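Local coordinates for protein pumilio homology domain family member 4 (Saccharomyces cerevisiae, PDB 3BWT) that binds mRNA through its Pumilio homology domain, the single-stranded RNA-binding part that makes up this chain, at residues Glu69-Thr72 / Thr73-Ile77; Glu105-Thr109 / Asp110-Gln114; Cys25-Leu28 / Gln29-Asp33; Ala42-Glu45 / Glu46-Tyr50. All blocks are in the same frame, centred on the assembly; numbering follows the deposited sequence.

In the fold
All four contacts lie near the N-terminal end of the Pumilio homology domain, an all-helical repeat fold. The Thr72/Gln75 and Thr109/Glu112 capping boxes of contacts 1 and 2 lie in Pumilio repeats 2 and 3 and cap corresponding helices. Their centres are about 11 Å apart, and a salt bridge from Arg76 to Glu112 ties one to the other. Contact 4 lies about 12 Å from contact 1, centre to centre, and meets it through Phe44. It also touches contact 3, about 14 Å away between centres, where Ile43 CD1 packs 3.8 Å from Leu32 CG. Contact 3 lies on the helix that in PUF proteins lines the RNA-binding surface; contacts 1, 2 and 4 are scaffold. No RNA is present in this structure.

Contact 1. Residues Glu69-Thr72 / Thr73-Ile77; sequences EEVT and TEQRI
The first torsion of Thr72 sets OG1 between its backbone N and carbonyl carbon (chi1 69°), while Gln75 carries CG beside its own backbone N (chi1 -73°) and continues extended, so that the amide turns back toward the start of the helix. These two settings close a capping box. Gln75 N donates to Thr72 OG1 over 3.3 Å, and in return Thr72 N donates to Gln75 OE1 at 2.8 Å. The return bond is almost perfectly straight, with an N-H...O angle of 178°, and the donor lies in the plane of the side-chain amide. A weak bond from Thr72 OG1 to the same OE1 ties the two side chains directly. The other end of the amide, NE2, is held by Asp41, which should help fix the rotation of the whole group.

The first turn of the helix is completed by Arg76 N, which reaches Thr72 O at 2.8 Å. Alongside the box, Val71 is the residue at which the preceding helix gives out, and it packs against the new one: its CG1 lies 3.7 Å from Arg76 CB, while CG2 lies against Gln75, crossing it obliquely near CB and the amide. Arg76 bends at its third torsion, and NH2 comes back to Thr73 OG1 at 3.0 Å, with the hydroxyl tilted out of the guanidinium plane.

Helix 60-70 thus passes to helix 73-83 through a very short connection. Phe44 of helix 37-47 packs on Val71 and Gln75, and on the next repeat's side Arg76 NE makes a salt bridge with Glu112 of helix 110-120.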
loop_
_atom_site.group_PDB
_atom_site.type_symbol
_atom_site.label_atom_id
_atom_site.label_comp_id
_atom_site.label_asym_id
_atom_site.label_seq_id
_atom_site.Cartn_x
_atom_site.Cartn_y
_atom_site.Cartn_z
ATOM N N GLU A 69 15.601 -11.034 -16.897
ATOM C CA GLU A 69 16.357 -11.838 -15.943
ATOM C C GLU A 69 17.610 -12.415 -16.583
ATOM O O GLU A 69 18.660 -12.483 -15.955
ATOM C CB GLU A 69 15.512 -12.988 -15.398
ATOM C CG GLU A 69 14.421 -12.574 -14.430
ATOM C CD GLU A 69 13.363 -13.656 -14.260
ATOM O OE1 GLU A 69 13.709 -14.858 -14.340
ATOM O OE2 GLU A 69 12.182 -13.304 -14.059
ATOM N N GLU A 70 17.494 -12.813 -17.843
ATOM C CA GLU A 70 18.476 -13.705 -18.451
ATOM C C GLU A 70 19.549 -12.980 -19.258
ATOM O O GLU A 70 20.584 -13.560 -19.601
ATOM C CB GLU A 70 17.760 -14.739 -19.325
ATOM C CG GLU A 70 18.387 -16.113 -19.248
ATOM C CD GLU A 70 18.346 -16.686 -17.847
ATOM O OE1 GLU A 70 17.265 -16.637 -17.209
ATOM O OE2 GLU A 70 19.394 -17.191 -17.385
ATOM N N VAL A 71 19.289 -11.706 -19.533
ATOM C CA VAL A 71 20.112 -10.861 -20.394
ATOM C C VAL A 71 21.313 -10.327 -19.589
ATOM O O VAL A 71 21.275 -10.353 -18.351
ATOM C CB VAL A 71 19.214 -9.721 -20.957
ATOM C CG1 VAL A 71 19.367 -8.423 -20.164
ATOM C CG2 VAL A 71 19.464 -9.519 -22.417
ATOM N N THR A 72 22.383 -9.870 -20.251
ATOM C CA THR A 72 23.541 -9.359 -19.487
ATOM C C THR A 72 23.276 -7.957 -18.995
ATOM O O THR A 72 22.267 -7.355 -19.335
ATOM C CB THR A 72 24.890 -9.328 -20.267
ATOM O OG1 THR A 72 24.834 -8.329 -21.293
ATOM C CG2 THR A 72 25.227 -10.678 -20.862
ATOM N N THR A 73 24.196 -7.421 -18.205
ATOM C CA THR A 73 24.030 -6.052 -17.741
ATOM C C THR A 73 24.110 -5.058 -18.900
ATOM O O THR A 73 23.368 -4.076 -18.939
ATOM C CB THR A 73 25.028 -5.703 -16.639
ATOM O OG1 THR A 73 24.583 -6.295 -15.413
ATOM C CG2 THR A 73 25.115 -4.200 -16.459
ATOM N N GLU A 74 24.992 -5.327 -19.855
ATOM C CA GLU A 74 25.114 -4.455 -21.006
ATOM C C GLU A 74 23.777 -4.403 -21.730
ATOM O O GLU A 74 23.273 -3.328 -22.060
ATOM C CB GLU A 74 26.221 -4.931 -21.952
ATOM C CG GLU A 74 27.642 -4.670 -21.446
ATOM C CD GLU A 74 27.992 -5.510 -20.223
ATOM O OE1 GLU A 74 27.863 -6.754 -20.295
ATOM O OE2 GLU A 74 28.402 -4.928 -19.190
ATOM N N GLN A 75 23.200 -5.574 -21.972
ATOM C CA GLN A 75 21.954 -5.654 -22.714
ATOM C C GLN A 75 20.819 -5.024 -21.921
ATOM O O GLN A 75 20.019 -4.257 -22.462
ATOM C CB GLN A 75 21.639 -7.101 -23.043
ATOM C CG GLN A 75 22.517 -7.685 -24.115
ATOM C CD GLN A 75 22.531 -9.197 -24.092
ATOM O OE1 GLN A 75 22.412 -9.814 -23.029
ATOM N NE2 GLN A 75 22.686 -9.806 -25.260
ATOM N N ARG A 76 20.767 -5.333 -20.632
ATOM C CA ARG A 76 19.740 -4.785 -19.771
ATOM C C ARG A 76 19.741 -3.266 -19.816
ATOM O O ARG A 76 18.678 -2.635 -19.846
ATOM C CB ARG A 76 19.922 -5.259 -18.333
ATOM C CG ARG A 76 18.723 -4.952 -17.455
ATOM C CD ARG A 76 18.815 -5.625 -16.094
ATOM N NE ARG A 76 19.942 -5.108 -15.330
ATOM C CZ ARG A 76 21.043 -5.800 -15.066
ATOM N NH1 ARG A 76 21.153 -7.053 -15.487
ATOM N NH2 ARG A 76 22.025 -5.237 -14.373
ATOM N N ILE A 77 20.930 -2.677 -19.822
ATOM C CA ILE A 77 21.048 -1.223 -19.851
ATOM C C ILE A 77 20.506 -0.632 -21.148
ATOM O O ILE A 77 20.000 0.496 -21.162
ATOM C CB ILE A 77 22.500 -0.769 -19.600
ATOM C CG1 ILE A 77 22.940 -1.251 -18.217
ATOM C CG2 ILE A 77 22.609 0.738 -19.660
ATOM C CD1 ILE A 77 24.415 -1.185 -17.971
#

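Contact 2. Residues Glu105-Thr109 / Asp110-Gln114; sequences ECIKT and DEEAQ
Thr109 and Glu112 cross at about a right angle, the threonine hydroxyl lying against the glutamate chain as that chain runs back over the start of its helix. Glu112 is extended beyond CG, which delivers OE1 to the connection before the helix. There this single oxygen accepts three bonds, each from a different approach. Thr109 N meets it nearly along the C-O axis at 2.8 Å; Thr109 OG1, also at 2.8 Å, uses the anti lone pair, turned away from the other oxygen; Lys108 N comes from above the carboxylate plane, 46° out of it, over a longer 3.2 Å. Two successive backbone N-H groups and a hydroxyl therefore grip the oxygen, and the rotation of the carboxylate is probably well fixed.

The hydroxyl also accepts, from Glu112 N at 3.0 Å. Its proton is thus given to the carboxylate while its oxygen caps the backbone.

Ile107 and Glu112 slide past each other in opposite directions, bringing Ile107 CG2 to 3.4 Å from Glu112 OE2. OE2 forms a salt bridge with Arg76 of helix 73-83, which would tend to favour the ionised glutamate. Farther along, Ile107 CD1 makes a loose apolar contact with Ala113 CB, 4.4 Å away.

Reciprocal bonding between N-cap Thr109 and Glu112, three residues on, is the classic capping box, used in Pumilio repeat 3 to cap the helix after the short 107-109 connection from helix 96-106.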
loop_
_atom_site.group_PDB
_atom_site.type_symbol
_atom_site.label_atom_id
_atom_site.label_comp_id
_atom_site.label_asym_id
_atom_site.label_seq_id
_atom_site.Cartn_x
_atom_site.Cartn_y
_atom_site.Cartn_z
ATOM N N GLU A 105 13.275 -4.612 -10.547
ATOM C CA GLU A 105 13.784 -5.698 -9.724
ATOM C C GLU A 105 15.129 -6.195 -10.213
ATOM O O GLU A 105 15.941 -6.694 -9.428
ATOM C CB GLU A 105 12.803 -6.859 -9.725
ATOM C CG GLU A 105 11.629 -6.631 -8.818
ATOM C CD GLU A 105 10.575 -7.685 -8.965
ATOM O OE1 GLU A 105 10.723 -8.544 -9.866
ATOM O OE2 GLU A 105 9.598 -7.645 -8.183
ATOM N N CYS A 106 15.361 -6.061 -11.516
ATOM C CA CYS A 106 16.530 -6.661 -12.147
ATOM C C CYS A 106 17.776 -5.784 -12.172
ATOM O O CYS A 106 18.879 -6.291 -12.339
ATOM C CB CYS A 106 16.200 -7.097 -13.571
ATOM S SG CYS A 106 15.301 -8.629 -13.667
ATOM N N ILE A 107 17.611 -4.477 -12.016
ATOM C CA ILE A 107 18.745 -3.584 -12.196
ATOM C C ILE A 107 19.775 -3.733 -11.093
ATOM O O ILE A 107 19.447 -3.784 -9.916
ATOM C CB ILE A 107 18.332 -2.105 -12.374
ATOM C CG1 ILE A 107 17.650 -1.571 -11.117
ATOM C CG2 ILE A 107 17.442 -1.950 -13.600
ATOM C CD1 ILE A 107 17.093 -0.173 -11.292
ATOM N N LYS A 108 21.033 -3.810 -11.501
ATOM C CA LYS A 108 22.128 -3.985 -10.573
ATOM C C LYS A 108 22.946 -2.695 -10.432
ATOM O O LYS A 108 23.330 -2.327 -9.324
ATOM C CB LYS A 108 23.002 -5.176 -11.010
ATOM C CG LYS A 108 22.296 -6.546 -10.907
ATOM C CD LYS A 108 23.138 -7.713 -11.460
ATOM C CE LYS A 108 23.214 -7.694 -12.991
ATOM N NZ LYS A 108 23.615 -8.998 -13.627
ATOM N N THR A 109 23.189 -2.000 -11.543
ATOM C CA THR A 109 24.060 -0.815 -11.541
ATOM C C THR A 109 23.365 0.435 -11.015
ATOM O O THR A 109 22.151 0.459 -10.841
ATOM C CB THR A 109 24.615 -0.475 -12.957
ATOM O OG1 THR A 109 23.561 0.039 -13.781
ATOM C CG2 THR A 109 25.230 -1.699 -13.625
ATOM N N ASP A 110 24.142 1.484 -10.781
ATOM C CA ASP A 110 23.586 2.729 -10.276
ATOM C C ASP A 110 23.272 3.663 -11.434
ATOM O O ASP A 110 22.465 4.583 -11.311
ATOM C CB ASP A 110 24.545 3.392 -9.290
ATOM C CG ASP A 110 24.610 2.655 -7.972
ATOM O OD1 ASP A 110 23.741 1.783 -7.741
ATOM O OD2 ASP A 110 25.514 2.966 -7.160
ATOM N N GLU A 111 23.920 3.417 -12.565
ATOM C CA GLU A 111 23.593 4.127 -13.791
ATOM C C GLU A 111 22.174 3.758 -14.217
ATOM O O GLU A 111 21.415 4.594 -14.714
ATOM C CB GLU A 111 24.596 3.759 -14.885
ATOM C CG GLU A 111 23.999 3.656 -16.280
ATOM C CD GLU A 111 25.034 3.263 -17.318
ATOM O OE1 GLU A 111 25.933 2.449 -16.980
ATOM O OE2 GLU A 111 24.948 3.774 -18.464
ATOM N N GLU A 112 21.837 2.487 -14.019
ATOM C CA GLU A 112 20.514 1.965 -14.311
ATOM C C GLU A 112 19.470 2.610 -13.421
ATOM O O GLU A 112 18.337 2.833 -13.850
ATOM C CB GLU A 112 20.485 0.458 -14.073
ATOM C CG GLU A 112 20.885 -0.384 -15.260
ATOM C CD GLU A 112 21.030 -1.849 -14.890
ATOM O OE1 GLU A 112 21.904 -2.182 -14.058
ATOM O OE2 GLU A 112 20.268 -2.667 -15.437
ATOM N N ALA A 113 19.845 2.879 -12.173
ATOM C CA ALA A 113 18.916 3.457 -11.209
ATOM C C ALA A 113 18.709 4.925 -11.503
ATOM O O ALA A 113 17.601 5.447 -11.368
ATOM C CB ALA A 113 19.412 3.268 -9.794
ATOM N N GLN A 114 19.778 5.596 -11.911
ATOM C CA GLN A 114 19.670 7.003 -12.256
ATOM C C GLN A 114 18.788 7.204 -13.478
ATOM O O GLN A 114 17.984 8.129 -13.515
ATOM C CB GLN A 114 21.046 7.637 -12.452
ATOM C CG GLN A 114 21.668 8.088 -11.147
ATOM C CD GLN A 114 20.640 8.712 -10.215
ATOM O OE1 GLN A 114 20.486 8.279 -9.071
ATOM N NE2 GLN A 114 19.921 9.724 -10.707
#

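Contact 3. Residues Cys25-Leu28 / Gln29-Asp33; sequences CRFL and QKQLD
Helix 22-34 of Pumilio repeat 1 supplies the frame here, a regular alpha-helical run in which Phe27 and Gln31 stand one turn apart. Four successive i to i+4 bonds join the two halves; among them Gln31 N reaches Phe27 O at 3.0 Å. Phe27 holds CG anti to its own N (chi1 173°), which carries the ring along the helix toward the later residues, and Gln31 bends at its second torsion to rise over it. Gln31 CG sits 4.1 Å from the ring centroid, 15° off the ring normal, over the face but offset toward the rim, in a CH-pi contact. The amide follows with its plane inclined by 27° to the ring, NE2 coming within 3.6 Å of Phe27 CE1.

The ring is buried, and Phe3 and Tyr11 of the N-terminal region meet it as well. An alanine here would remove the aromatic surface and is likely to open a gap beneath Gln31 and beside Phe3 and Tyr11, leaving the glutamine chain free to turn.

Elsewhere on the helix, Leu28 and Leu32 face Ile43 of helix 37-47, whereas Gln29 turns to Tyr62 and Leu63 of helix 60-70. As in other PUF proteins, this is probably the second, RNA-facing helix of the repeat, with Cys25, Arg26 and Gln29 at positions that in relatives read a base.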
loop_
_atom_site.group_PDB
_atom_site.type_symbol
_atom_site.label_atom_id
_atom_site.label_comp_id
_atom_site.label_asym_id
_atom_site.label_seq_id
_atom_site.Cartn_x
_atom_site.Cartn_y
_atom_site.Cartn_z
ATOM N N CYS A 25 5.556 -16.782 -27.597
ATOM C CA CYS A 25 6.185 -16.196 -26.420
ATOM C C CYS A 25 6.644 -17.260 -25.432
ATOM O O CYS A 25 7.758 -17.194 -24.907
ATOM C CB CYS A 25 5.248 -15.204 -25.729
ATOM S SG CYS A 25 5.205 -13.568 -26.492
ATOM N N ARG A 26 5.789 -18.243 -25.175
ATOM C CA ARG A 26 6.120 -19.264 -24.189
ATOM C C ARG A 26 7.264 -20.127 -24.693
ATOM O O ARG A 26 8.152 -20.504 -23.923
ATOM C CB ARG A 26 4.891 -20.093 -23.802
ATOM C CG ARG A 26 3.928 -19.335 -22.877
ATOM C CD ARG A 26 2.758 -20.187 -22.395
ATOM N NE ARG A 26 1.851 -19.417 -21.543
ATOM C CZ ARG A 26 1.955 -19.325 -20.219
ATOM N NH1 ARG A 26 2.925 -19.965 -19.576
ATOM N NH2 ARG A 26 1.086 -18.594 -19.533
ATOM N N PHE A 27 7.256 -20.401 -25.996
ATOM C CA PHE A 27 8.378 -21.066 -26.649
ATOM C C PHE A 27 9.679 -20.324 -26.351
ATOM O O PHE A 27 10.647 -20.910 -25.868
ATOM C CB PHE A 27 8.165 -21.133 -28.160
ATOM C CG PHE A 27 9.362 -21.648 -28.916
ATOM C CD1 PHE A 27 9.690 -22.992 -28.888
ATOM C CD2 PHE A 27 10.161 -20.787 -29.650
ATOM C CE1 PHE A 27 10.789 -23.469 -29.575
ATOM C CE2 PHE A 27 11.261 -21.256 -30.336
ATOM C CZ PHE A 27 11.579 -22.600 -30.299
ATOM N N LEU A 28 9.689 -19.027 -26.639
ATOM C CA LEU A 28 10.867 -18.209 -26.426
ATOM C C LEU A 28 11.288 -18.180 -24.963
ATOM O O LEU A 28 12.469 -18.269 -24.645
ATOM C CB LEU A 28 10.606 -16.792 -26.914
ATOM C CG LEU A 28 10.376 -16.686 -28.414
ATOM C CD1 LEU A 28 10.283 -15.235 -28.820
ATOM C CD2 LEU A 28 11.504 -17.374 -29.140
ATOM N N GLN A 29 10.314 -18.045 -24.073
ATOM C CA GLN A 29 10.602 -17.985 -22.656
ATOM C C GLN A 29 11.247 -19.286 -22.225
ATOM O O GLN A 29 12.108 -19.304 -21.340
ATOM C CB GLN A 29 9.324 -17.717 -21.864
ATOM C CG GLN A 29 8.818 -16.286 -21.996
ATOM C CD GLN A 29 7.378 -16.130 -21.532
ATOM O OE1 GLN A 29 7.065 -16.362 -20.360
ATOM N NE2 GLN A 29 6.493 -15.735 -22.451
ATOM N N LYS A 30 10.827 -20.375 -22.861
ATOM C CA LYS A 30 11.394 -21.687 -22.591
ATOM C C LYS A 30 12.864 -21.639 -22.941
ATOM O O LYS A 30 13.725 -21.854 -22.093
ATOM C CB LYS A 30 10.684 -22.756 -23.428
ATOM C CG LYS A 30 11.006 -24.197 -23.031
ATOM C CD LYS A 30 10.225 -25.202 -23.883
ATOM C CE LYS A 30 10.643 -25.152 -25.357
ATOM N NZ LYS A 30 9.880 -26.088 -26.253
ATOM N N GLN A 31 13.135 -21.332 -24.204
ATOM C CA GLN A 31 14.493 -21.191 -24.709
ATOM C C GLN A 31 15.372 -20.307 -23.824
ATOM O O GLN A 31 16.532 -20.622 -23.574
ATOM C CB GLN A 31 14.450 -20.641 -26.130
ATOM C CG GLN A 31 13.610 -21.484 -27.052
ATOM C CD GLN A 31 13.923 -22.977 -26.935
ATOM O OE1 GLN A 31 15.075 -23.406 -27.067
ATOM N NE2 GLN A 31 12.889 -23.776 -26.702
ATOM N N LEU A 32 14.821 -19.196 -23.353
ATOM C CA LEU A 32 15.555 -18.327 -22.445
ATOM C C LEU A 32 15.920 -19.079 -21.166
ATOM O O LEU A 32 17.021 -18.930 -20.627
ATOM C CB LEU A 32 14.721 -17.098 -22.104
ATOM C CG LEU A 32 14.629 -15.995 -23.150
ATOM C CD1 LEU A 32 13.563 -14.989 -22.746
ATOM C CD2 LEU A 32 15.987 -15.329 -23.303
ATOM N N ASP A 33 14.990 -19.902 -20.693
ATOM C CA ASP A 33 15.169 -20.599 -19.430
ATOM C C ASP A 33 16.229 -21.687 -19.519
ATOM O O ASP A 33 16.815 -22.064 -18.508
ATOM C CB ASP A 33 13.842 -21.194 -18.940
ATOM C CG ASP A 33 13.873 -21.557 -17.464
ATOM O OD1 ASP A 33 14.065 -20.649 -16.626
ATOM O OD2 ASP A 33 13.698 -22.751 -17.138
#

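Contact 4. Residues Ala42-Glu45 / Glu46-Tyr50; sequences AIFE and ETKDY
Ile43 and Thr47 make the close, buried side of this helical turn, their side chains lying side by side and pointing the same way, with the two CG2 methyls 4.0 Å apart. Thr47 OG1 is turned back between its backbone N and carbonyl carbon (chi1 79°), from where it donates to Ile43 O at 3.0 Å, arriving above the carbonyl plane. The backbone N of Thr47 adds only weak bonds, to the carbonyls of Ile43 and Phe44. Leu67 of helix 60-70 packs on both Ile43 and Thr47.

Phe44 and Lys48 form the transition between the two sides. Lys48 N bonds to Phe44 O at 3.0 Å, CB stands over one face of the Phe44 ring, and CD lies 3.9 Å from CE2 of that ring. Residues 48-49 form a 3-10 segment, and the contact spans the boundary between Pumilio repeats 1 and 2 of the helical-repeat fold, which falls between Glu45 and Glu46.

The looser part is the bridge between Glu45 and Lys48. Lys48, extended beyond CG, runs beside Glu45 and brings NZ to the syn lone pair of Glu45 OE1, a salt bridge of 2.8 Å at the exposed glutamate. A methionine in its place would probably keep some packing on Phe44 but leave the Glu45 carboxylate without its charge partner. Glu46 is polar too but firmly anchored: its carboxylate receives the backbone N-H groups of Gly13 and Ile15, one on each oxygen, and a water donates to Ala42 O and to Glu46 OE2, at 2.8 Å each.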
loop_
_atom_site.group_PDB
_atom_site.type_symbol
_atom_site.label_atom_id
_atom_site.label_comp_id
_atom_site.label_asym_id
_atom_site.label_seq_id
_atom_site.Cartn_x
_atom_site.Cartn_y
_atom_site.Cartn_z
ATOM N N ALA A 42 20.094 -13.693 -29.056
ATOM C CA ALA A 42 19.290 -13.750 -30.259
ATOM C C ALA A 42 17.995 -12.983 -30.055
ATOM O O ALA A 42 17.552 -12.219 -30.920
ATOM C CB ALA A 42 18.991 -15.190 -30.602
ATOM N N ILE A 43 17.385 -13.199 -28.899
ATOM C CA ILE A 43 16.105 -12.588 -28.608
ATOM C C ILE A 43 16.266 -11.099 -28.307
ATOM O O ILE A 43 15.444 -10.285 -28.719
ATOM C CB ILE A 43 15.380 -13.346 -27.490
ATOM C CG1 ILE A 43 14.917 -14.705 -28.027
ATOM C CG2 ILE A 43 14.191 -12.541 -26.965
ATOM C CD1 ILE A 43 14.575 -15.702 -26.959
ATOM N N PHE A 44 17.341 -10.743 -27.618
ATOM C CA PHE A 44 17.649 -9.339 -27.374
ATOM C C PHE A 44 17.830 -8.589 -28.691
ATOM O O PHE A 44 17.263 -7.514 -28.889
ATOM C CB PHE A 44 18.907 -9.203 -26.503
ATOM C CG PHE A 44 19.479 -7.806 -26.458
ATOM C CD1 PHE A 44 18.999 -6.868 -25.551
ATOM C CD2 PHE A 44 20.511 -7.434 -27.313
ATOM C CE1 PHE A 44 19.537 -5.586 -25.503
ATOM C CE2 PHE A 44 21.046 -6.155 -27.266
ATOM C CZ PHE A 44 20.560 -5.234 -26.365
ATOM N N GLU A 45 18.613 -9.150 -29.598
ATOM C CA GLU A 45 18.878 -8.461 -30.855
ATOM C C GLU A 45 17.625 -8.254 -31.708
ATOM O O GLU A 45 17.487 -7.229 -32.369
ATOM C CB GLU A 45 19.966 -9.173 -31.662
ATOM C CG GLU A 45 21.308 -9.164 -30.996
ATOM C CD GLU A 45 21.873 -7.763 -30.777
ATOM O OE1 GLU A 45 21.326 -6.792 -31.343
ATOM O OE2 GLU A 45 22.884 -7.643 -30.035
ATOM N N GLU A 46 16.714 -9.222 -31.693
ATOM C CA GLU A 46 15.526 -9.137 -32.541
ATOM C C GLU A 46 14.311 -8.460 -31.902
ATOM O O GLU A 46 13.336 -8.184 -32.596
ATOM C CB GLU A 46 15.144 -10.513 -33.093
ATOM C CG GLU A 46 16.160 -11.049 -34.080
ATOM C CD GLU A 46 15.615 -12.155 -34.936
ATOM O OE1 GLU A 46 14.558 -11.942 -35.557
ATOM O OE2 GLU A 46 16.246 -13.233 -34.992
ATOM N N THR A 47 14.364 -8.184 -30.599
ATOM C CA THR A 47 13.241 -7.528 -29.933
ATOM C C THR A 47 13.584 -6.183 -29.288
ATOM O O THR A 47 12.696 -5.471 -28.852
ATOM C CB THR A 47 12.587 -8.420 -28.860
ATOM O OG1 THR A 47 13.377 -8.384 -27.671
ATOM C CG2 THR A 47 12.449 -9.850 -29.335
ATOM N N LYS A 48 14.860 -5.826 -29.229
ATOM C CA LYS A 48 15.241 -4.582 -28.572
ATOM C C LYS A 48 14.525 -3.340 -29.129
ATOM O O LYS A 48 14.157 -2.427 -28.387
ATOM C CB LYS A 48 16.758 -4.391 -28.597
ATOM C CG LYS A 48 17.351 -4.219 -29.974
ATOM C CD LYS A 48 18.874 -4.259 -29.924
ATOM C CE LYS A 48 19.480 -4.089 -31.313
ATOM N NZ LYS A 48 20.955 -3.974 -31.211
ATOM N N ASP A 49 14.313 -3.300 -30.432
ATOM C CA ASP A 49 13.722 -2.118 -31.029
ATOM C C ASP A 49 12.241 -1.992 -30.709
ATOM O O ASP A 49 11.631 -0.940 -30.904
ATOM C CB ASP A 49 13.945 -2.138 -32.530
ATOM C CG ASP A 49 15.351 -1.756 -32.899
ATOM O OD1 ASP A 49 15.837 -0.732 -32.366
ATOM O OD2 ASP A 49 15.966 -2.474 -33.715
ATOM N N TYR A 50 11.671 -3.072 -30.202
ATOM C CA TYR A 50 10.246 -3.126 -29.972
ATOM C C TYR A 50 9.909 -3.373 -28.504
ATOM O O TYR A 50 8.817 -3.828 -28.187
ATOM C CB TYR A 50 9.651 -4.216 -30.858
ATOM C CG TYR A 50 10.098 -4.085 -32.289
ATOM C CD1 TYR A 50 9.515 -3.147 -33.131
ATOM C CD2 TYR A 50 11.122 -4.874 -32.794
ATOM C CE1 TYR A 50 9.934 -3.007 -34.443
ATOM C CE2 TYR A 50 11.548 -4.744 -34.114
ATOM C CZ TYR A 50 10.950 -3.808 -34.933
ATOM O OH TYR A 50 11.359 -3.670 -36.243
HETATM O O HOH W 1 18.568 -12.747 -33.482
#